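Local coordinates for protein Obg-like ATPase 1 (Schizosaccharomyces pombe, PDB 1NI3) that hydrolyses ATP, and GTP less efficiently, with magnesium as cofactor, and negatively regulates the G2/M transition of the cell cycle, at residues 145-148 / 149-153; 103-107 / 108-112. One frame throughout, in Å; residues are numbered along the deposited sequence.

Contact 1: 145-148 / 149-153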
loop_
_atom_site.group_PDB
_atom_site.type_symbol
_atom_site.label_atom_id
_atom_site.label_comp_id
_atom_site.label_asym_id
_atom_site.label_seq_id
_atom_site.Cartn_x
_atom_site.Cartn_y
_atom_site.Cartn_z
ATOM N N SER A 145 -17.157 2.918 11.505
ATOM C CA SER A 145 -17.774 4.153 11.061
ATOM C C SER A 145 -17.075 5.376 11.657
ATOM O O SER A 145 -16.924 6.403 10.997
ATOM C CB SER A 145 -19.257 4.151 11.434
ATOM O OG SER A 145 -19.950 5.231 10.785
ATOM N N ILE A 146 -16.636 5.261 12.903
ATOM C CA ILE A 146 -15.940 6.359 13.575
ATOM C C ILE A 146 -14.782 6.887 12.733
ATOM O O ILE A 146 -14.766 8.054 12.327
ATOM C CB ILE A 146 -15.370 5.899 14.932
ATOM C CG1 ILE A 146 -16.512 5.642 15.911
ATOM C CG2 ILE A 146 -14.403 6.943 15.479
ATOM C CD1 ILE A 146 -16.077 4.898 17.144
ATOM N N ILE A 147 -13.806 6.015 12.490
ATOM C CA ILE A 147 -12.626 6.362 11.706
ATOM C C ILE A 147 -13.008 7.080 10.415
ATOM O O ILE A 147 -12.499 8.165 10.130
ATOM C CB ILE A 147 -11.775 5.090 11.416
ATOM C CG1 ILE A 147 -11.348 4.459 12.750
ATOM C CG2 ILE A 147 -10.521 5.445 10.628
ATOM C CD1 ILE A 147 -10.530 3.199 12.619
ATOM N N VAL A 148 -13.920 6.502 9.646
ATOM C CA VAL A 148 -14.335 7.142 8.406
ATOM C C VAL A 148 -14.752 8.584 8.671
ATOM O O VAL A 148 -14.173 9.523 8.122
ATOM C CB VAL A 148 -15.536 6.437 7.785
ATOM C CG1 VAL A 148 -15.701 6.897 6.358
ATOM C CG2 VAL A 148 -15.364 4.939 7.872
ATOM N N ASP A 149 -15.768 8.747 9.515
ATOM C CA ASP A 149 -16.299 10.066 9.849
ATOM C C ASP A 149 -15.204 11.002 10.320
ATOM O O ASP A 149 -15.204 12.190 9.977
ATOM C CB ASP A 149 -17.383 9.935 10.911
ATOM C CG ASP A 149 -18.519 9.068 10.449
ATOM O OD1 ASP A 149 -19.076 9.356 9.361
ATOM O OD2 ASP A 149 -18.852 8.097 11.161
ATOM N N GLU A 150 -14.269 10.480 11.103
ATOM C CA GLU A 150 -13.172 11.315 11.562
ATOM C C GLU A 150 -12.404 11.757 10.320
ATOM O O GLU A 150 -12.148 12.948 10.144
ATOM C CB GLU A 150 -12.261 10.541 12.531
ATOM C CG GLU A 150 -10.918 11.216 12.796
ATOM C CD GLU A 150 -10.205 10.664 14.024
ATOM O OE1 GLU A 150 -10.392 9.468 14.331
ATOM O OE2 GLU A 150 -9.452 11.418 14.684
ATOM N N LEU A 151 -12.066 10.815 9.442
ATOM C CA LEU A 151 -11.318 11.191 8.250
ATOM C C LEU A 151 -12.079 12.219 7.416
ATOM O O LEU A 151 -11.525 13.245 7.014
ATOM C CB LEU A 151 -10.973 9.959 7.400
ATOM C CG LEU A 151 -10.113 8.910 8.110
ATOM C CD1 LEU A 151 -9.622 7.903 7.100
ATOM C CD2 LEU A 151 -8.935 9.570 8.818
ATOM N N LEU A 152 -13.355 11.954 7.173
ATOM C CA LEU A 152 -14.175 12.874 6.394
ATOM C C LEU A 152 -14.165 14.275 6.994
ATOM O O LEU A 152 -13.984 15.261 6.269
ATOM C CB LEU A 152 -15.603 12.368 6.328
ATOM C CG LEU A 152 -15.671 11.122 5.470
ATOM C CD1 LEU A 152 -17.044 10.507 5.581
ATOM C CD2 LEU A 152 -15.328 11.484 4.025
ATOM N N ILE A 153 -14.350 14.378 8.307
ATOM C CA ILE A 153 -14.342 15.692 8.917
ATOM C C ILE A 153 -13.048 16.420 8.609
ATOM O O ILE A 153 -13.073 17.554 8.109
ATOM C CB ILE A 153 -14.544 15.599 10.421
ATOM C CG1 ILE A 153 -15.897 14.958 10.712
ATOM C CG2 ILE A 153 -14.544 16.996 11.033
ATOM C CD1 ILE A 153 -17.057 15.769 10.148
#

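Contact 2: 103-107 / 108-112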
loop_
_atom_site.group_PDB
_atom_site.type_symbol
_atom_site.label_atom_id
_atom_site.label_comp_id
_atom_site.label_asym_id
_atom_site.label_seq_id
_atom_site.Cartn_x
_atom_site.Cartn_y
_atom_site.Cartn_z
ATOM N N VAL A 103 -12.778 10.482 20.582
ATOM C CA VAL A 103 -13.350 9.153 20.415
ATOM C C VAL A 103 -12.683 8.353 19.302
ATOM O O VAL A 103 -12.713 7.123 19.311
ATOM C CB VAL A 103 -14.854 9.249 20.095
ATOM C CG1 VAL A 103 -15.618 9.793 21.291
ATOM C CG2 VAL A 103 -15.060 10.141 18.880
ATOM N N GLY A 104 -12.077 9.058 18.354
ATOM C CA GLY A 104 -11.424 8.396 17.245
ATOM C C GLY A 104 -9.927 8.189 17.380
ATOM O O GLY A 104 -9.429 7.743 18.411
ATOM N N LEU A 105 -9.210 8.534 16.316
ATOM C CA LEU A 105 -7.763 8.377 16.249
ATOM C C LEU A 105 -7.003 9.555 16.837
ATOM O O LEU A 105 -5.938 9.387 17.435
ATOM C CB LEU A 105 -7.345 8.185 14.791
ATOM C CG LEU A 105 -7.945 6.982 14.053
ATOM C CD1 LEU A 105 -7.828 7.202 12.555
ATOM C CD2 LEU A 105 -7.248 5.690 14.479
ATOM N N GLY A 106 -7.539 10.753 16.648
ATOM C CA GLY A 106 -6.872 11.928 17.170
ATOM C C GLY A 106 -6.150 12.687 16.082
ATOM O O GLY A 106 -5.915 12.169 14.996
ATOM N N ASN A 107 -5.784 13.923 16.390
ATOM C CA ASN A 107 -5.091 14.786 15.450
ATOM C C ASN A 107 -3.631 14.419 15.296
ATOM O O ASN A 107 -3.054 14.595 14.231
ATOM C CB ASN A 107 -5.212 16.234 15.908
ATOM C CG ASN A 107 -5.802 17.125 14.847
ATOM O OD1 ASN A 107 -5.177 17.371 13.817
ATOM N ND2 ASN A 107 -7.012 17.621 15.090
ATOM N N ALA A 108 -3.025 13.922 16.363
ATOM C CA ALA A 108 -1.618 13.551 16.293
ATOM C C ALA A 108 -1.456 12.308 15.423
ATOM O O ALA A 108 -0.672 12.295 14.469
ATOM C CB ALA A 108 -1.070 13.286 17.688
ATOM N N PHE A 109 -2.201 11.263 15.781
ATOM C CA PHE A 109 -2.184 10.001 15.054
ATOM C C PHE A 109 -2.332 10.300 13.573
ATOM O O PHE A 109 -1.568 9.818 12.747
ATOM C CB PHE A 109 -3.340 9.116 15.513
ATOM C CG PHE A 109 -3.242 7.706 15.025
ATOM C CD1 PHE A 109 -2.362 6.812 15.626
ATOM C CD2 PHE A 109 -3.999 7.275 13.944
ATOM C CE1 PHE A 109 -2.232 5.506 15.156
ATOM C CE2 PHE A 109 -3.876 5.975 13.467
ATOM C CZ PHE A 109 -2.988 5.087 14.078
ATOM N N LEU A 110 -3.327 11.104 13.244
ATOM C CA LEU A 110 -3.534 11.470 11.867
ATOM C C LEU A 110 -2.372 12.242 11.268
ATOM O O LEU A 110 -2.005 12.007 10.123
ATOM C CB LEU A 110 -4.821 12.271 11.711
ATOM C CG LEU A 110 -6.108 11.470 11.877
ATOM C CD1 LEU A 110 -7.293 12.391 11.690
ATOM C CD2 LEU A 110 -6.148 10.344 10.861
ATOM N N SER A 111 -1.776 13.160 12.020
ATOM C CA SER A 111 -0.659 13.927 11.460
ATOM C C SER A 111 0.431 13.041 10.853
ATOM O O SER A 111 1.142 13.468 9.958
ATOM C CB SER A 111 -0.056 14.888 12.507
ATOM O OG SER A 111 0.826 14.216 13.392
ATOM N N HIS A 112 0.534 11.807 11.336
ATOM C CA HIS A 112 1.522 10.838 10.848
ATOM C C HIS A 112 0.997 10.019 9.692
ATOM O O HIS A 112 1.745 9.586 8.818
ATOM C CB HIS A 112 1.927 9.881 11.961
ATOM C CG HIS A 112 2.925 10.459 12.906
ATOM N ND1 HIS A 112 4.200 10.779 12.514
ATOM C CD2 HIS A 112 2.815 10.816 14.208
ATOM C CE1 HIS A 112 4.846 11.319 13.541
ATOM N NE2 HIS A 112 4.027 11.350 14.571
#

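Contact 1: 145-148 / 149-153
The side chains of S145 and D149, one helical turn apart on helix 140-168, meet through their polar ends: OG of S145 donates to OD2 of D149 at 3.1 Å. The hydroxyl meets the carboxylate on its syn side, 21° out of its plane. Serine suits the place because its short hydroxyl can donate to an acid one turn on; with OG anti to the backbone N (chi1 -169°) it leans toward that turn.

A turn further on, V148 and L152 lie side by side and point the same way, CG1 of V148 touching CD1 of L152 at 3.9 Å. I147 and L151 form a looser apolar pair, with CG2 of I147 4.3 Å from CG of L151. Beneath these pairs runs the regular backbone bonding of the helix, from D149 N to S145 O at 3.0 Å through L152 N to V148 O at 2.7 Å.

Farther out, S145 and V148 both touch W252 of helix 246-254, while buried I147 rests on M28 and L105, and buried L151 on L110 of helix 107-113. This long helix of the OBG-type G region passes near the predicted nucleotide site, the I147 and V31 side chains being about 8 Å apart. E150 sends out an extended side chain whose carboxylate probably accepts hydrogen bonds from the amides of L105 and G106; two such donors would be expected to stabilise its negative charge.

Contact 2: 103-107 / 108-112
Apolar contact joins L105, in the loop, to F109 and L110 on the first turn of helix 107-113. CD2 of L105 lies 3.5 Å from CE2 of the F109 ring, approaching it obliquely, and CB of L105 sits 3.6 Å from CD2 of the same ring. With CG anti to the backbone N (chi1 -168°), the F109 ring leans forward along the helix and lies against the L105 side chain. The other branch of L105, CD1, reaches CD2 of L110 at 3.9 Å, the two side chains crossing at about a right angle. A forked leucine suits this place because CD2 can lie against the ring while CD1, also near it, reaches L110. Both leucines pack against helix 140-168 as well.

The hydrogen bonds belong to the helix start. G106, at the N-cap position, has a positive phi (103°) that suits a residue without a side chain. Its carbonyl accepts a weak bond from L110 N at 3.3 Å, and S111 N reaches N107 O at 2.9 Å. S111 OG turns back to A108 O at 2.7 Å, in the carbonyl plane on a lone pair.

Charge enters from outside: N107 OD1 accepts from K154, and an acidic side chain of helix 140-168 faces this helix start. Loop and helix probably correspond to switch II of P-loop GTPases; apolar packing and electrostatics are both consistent with a helix that begins here.

In the fold
Contact 2 comes first along the chain, in the loop after strand 81-90 and the start of helix 107-113; contact 1 follows on helix 140-168, with strand 118-124 between them. Their centres are about 11 Å apart, on the same side of the chain's centre, and all four segments fall in the OBG-type G range. The two meet directly, through the E150 carboxylate at the loop and through L151 on L110. The long helix thus lies against the loop and short helix near the predicted ATP site, where the side chains of F109 and K33 are about 5 Å apart.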